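Local structure of tight junction protein ZO-3 (Homo sapiens, 3KFV) at residues I7-F11 with N214-Y219. The protein acts as a MAGUK-family scaffold at tight junctions, linking transmembrane proteins such as claudins and occludin to the actin cytoskeleton. Residues are numbered along the deposited sequence.
Sequences IRTHF and NYVQYY
Both terminal nitrogens of Arg8 donate to one backbone acceptor: NH2 lies 3.0 Å and NH1 3.1 Å from Tyr215 O, with N-H...O angles of 146° and 144°, the shared oxygen lying near the guanidinium plane. Arg8, extended in strand 5-9 (phi/psi -111/134), reaches this carbonyl with chi1 and chi2 t and chi3 p; its NE is salt-bridged to Glu135. A further hydrogen bond, nearly linear at 177°, joins His10 ND1 to Tyr215 OH at 2.7 Å. His10, just past the strand (-120/29, chi1 m), meets the hydroxyl with its ring edge; its NE2 is hydrogen-bonded to Glu135, and Tyr215 OH to Thr126. The Tyr215 side chain (chi1 t) spans the gap; the closest CA pair, His10 and Tyr215, is 9.6 Å apart. Helix 207-215 closes in a Schellman motif with Gln217 at positive phi (72°), consistent with a C-terminal carbonyl left open to Arg8. Gln217 CD covers one guanidinium face, 3.7 Å from Arg8 NH2, and Tyr219 OH approaches Arg8 NH1 to 3.7 Å. The segments bury 245 Å², both sides summed; Tyr131 adds a cation-pi contact to Arg8 and a stack on His10. The arrangement is an interdomain junction of the MAGUK SH3-guanylate kinase module, joining the end of SH3 strand 5-9 to the guanylate kinase-like helix C-terminus and following turn.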
loop_
_atom_site.group_PDB
_atom_site.type_symbol
_atom_site.label_atom_id
_atom_site.label_comp_id
_atom_site.label_asym_id
_atom_site.label_seq_id
_atom_site.Cartn_x
_atom_site.Cartn_y
_atom_site.Cartn_z
ATOM N N ILE A 7 10.139 0.426 15.223
ATOM C CA ILE A 7 9.216 1.454 15.670
ATOM C C ILE A 7 8.428 2.018 14.488
ATOM O O ILE A 7 8.959 2.171 13.383
ATOM C CB ILE A 7 9.972 2.584 16.407
ATOM C CG1 ILE A 7 9.200 3.023 17.649
ATOM C CG2 ILE A 7 10.246 3.752 15.483
ATOM C CD1 ILE A 7 9.214 2.006 18.759
ATOM N N ARG A 8 7.151 2.297 14.719
ATOM C CA ARG A 8 6.345 2.985 13.722
ATOM C C ARG A 8 5.999 4.393 14.229
ATOM O O ARG A 8 5.611 4.570 15.383
ATOM C CB ARG A 8 5.091 2.182 13.394
ATOM C CG ARG A 8 4.599 2.389 11.980
ATOM C CD ARG A 8 3.571 1.341 11.581
ATOM N NE ARG A 8 2.276 1.504 12.243
ATOM C CZ ARG A 8 1.147 1.795 11.608
ATOM N NH1 ARG A 8 1.148 1.954 10.293
ATOM N NH2 ARG A 8 0.013 1.919 12.281
ATOM N N THR A 9 6.162 5.392 13.368
ATOM C CA THR A 9 6.006 6.784 13.772
ATOM C C THR A 9 4.601 7.313 13.466
ATOM O O THR A 9 4.076 7.104 12.375
ATOM C CB THR A 9 7.068 7.674 13.088
ATOM O OG1 THR A 9 6.892 7.627 11.669
ATOM C CG2 THR A 9 8.472 7.188 13.416
ATOM N N HIS A 10 3.996 8.001 14.429
ATOM C CA HIS A 10 2.635 8.507 14.267
ATOM C C HIS A 10 2.537 10.029 14.389
ATOM O O HIS A 10 1.513 10.579 14.802
ATOM C CB HIS A 10 1.690 7.809 15.245
ATOM C CG HIS A 10 1.525 6.351 14.964
ATOM N ND1 HIS A 10 0.642 5.871 14.019
ATOM C CD2 HIS A 10 2.152 5.266 15.479
ATOM C CE1 HIS A 10 0.723 4.553 13.975
ATOM N NE2 HIS A 10 1.630 4.162 14.851
ATOM N N PHE A 11 3.619 10.702 14.022
ATOM C CA PHE A 11 3.597 12.145 13.878
ATOM C C PHE A 11 4.635 12.541 12.832
ATOM O O PHE A 11 5.488 11.732 12.458
ATOM C CB PHE A 11 3.852 12.838 15.222
ATOM C CG PHE A 11 5.170 12.487 15.853
ATOM C CD1 PHE A 11 6.258 13.344 15.741
ATOM C CD2 PHE A 11 5.322 11.306 16.560
ATOM C CE1 PHE A 11 7.478 13.024 16.316
ATOM C CE2 PHE A 11 6.536 10.982 17.141
ATOM C CZ PHE A 11 7.617 11.842 17.018
ATOM N N ASN A 214 -2.558 1.089 4.156
ATOM C CA ASN A 214 -1.240 0.832 4.708
ATOM C C ASN A 214 -1.172 1.301 6.156
ATOM O O ASN A 214 -0.558 0.648 6.996
ATOM C CB ASN A 214 -0.160 1.522 3.883
ATOM C CG ASN A 214 0.155 0.782 2.610
ATOM O OD1 ASN A 214 -0.140 -0.404 2.481
ATOM N ND2 ASN A 214 0.765 1.472 1.661
ATOM N N TYR A 215 -1.819 2.426 6.446
ATOM C CA TYR A 215 -1.729 3.036 7.764
ATOM C C TYR A 215 -2.441 2.226 8.844
ATOM O O TYR A 215 -1.911 2.048 9.946
ATOM C CB TYR A 215 -2.260 4.472 7.739
ATOM C CG TYR A 215 -1.927 5.238 8.997
ATOM C CD1 TYR A 215 -0.604 5.471 9.355
ATOM C CD2 TYR A 215 -2.925 5.719 9.829
ATOM C CE1 TYR A 215 -0.286 6.165 10.503
ATOM C CE2 TYR A 215 -2.614 6.415 10.983
ATOM C CZ TYR A 215 -1.293 6.633 11.312
ATOM O OH TYR A 215 -0.971 7.316 12.455
ATOM N N VAL A 216 -3.641 1.744 8.532
ATOM C CA VAL A 216 -4.376 0.895 9.467
ATOM C C VAL A 216 -3.886 -0.549 9.398
ATOM O O VAL A 216 -4.449 -1.429 10.038
ATOM C CB VAL A 216 -5.902 0.930 9.227
ATOM C CG1 VAL A 216 -6.427 2.350 9.375
ATOM C CG2 VAL A 216 -6.245 0.356 7.859
ATOM N N GLN A 217 -2.847 -0.783 8.603
ATOM C CA GLN A 217 -2.147 -2.066 8.607
ATOM C C GLN A 217 -2.920 -3.225 7.967
ATOM O O GLN A 217 -2.759 -4.387 8.344
ATOM C CB GLN A 217 -1.693 -2.415 10.025
ATOM C CG GLN A 217 -0.770 -1.361 10.614
ATOM C CD GLN A 217 -0.117 -1.803 11.904
ATOM O OE1 GLN A 217 1.082 -2.096 11.928
ATOM N NE2 GLN A 217 -0.897 -1.859 12.987
ATOM N N TYR A 218 -3.757 -2.889 6.991
ATOM C CA TYR A 218 -4.369 -3.877 6.122
ATOM C C TYR A 218 -3.381 -4.233 5.024
ATOM O O TYR A 218 -3.507 -5.266 4.376
ATOM C CB TYR A 218 -5.649 -3.316 5.515
ATOM C CG TYR A 218 -6.862 -3.537 6.381
ATOM C CD1 TYR A 218 -7.984 -4.176 5.880
ATOM C CD2 TYR A 218 -6.876 -3.129 7.707
ATOM C CE1 TYR A 218 -9.095 -4.393 6.671
ATOM C CE2 TYR A 218 -7.988 -3.338 8.511
ATOM C CZ TYR A 218 -9.096 -3.972 7.986
ATOM O OH TYR A 218 -10.211 -4.191 8.770
ATOM N N TYR A 219 -2.398 -3.357 4.833
ATOM C CA TYR A 219 -1.297 -3.552 3.887
ATOM C C TYR A 219 -1.680 -4.310 2.629
ATOM O O TYR A 219 -1.314 -5.478 2.468
ATOM C CB TYR A 219 -0.106 -4.238 4.562
ATOM C CG TYR A 219 0.568 -3.374 5.596
ATOM C CD1 TYR A 219 1.214 -2.193 5.233
ATOM C CD2 TYR A 219 0.553 -3.727 6.933
ATOM C CE1 TYR A 219 1.825 -1.398 6.172
ATOM C CE2 TYR A 219 1.166 -2.935 7.882
ATOM C CZ TYR A 219 1.800 -1.775 7.495
ATOM O OH TYR A 219 2.408 -0.999 8.454
#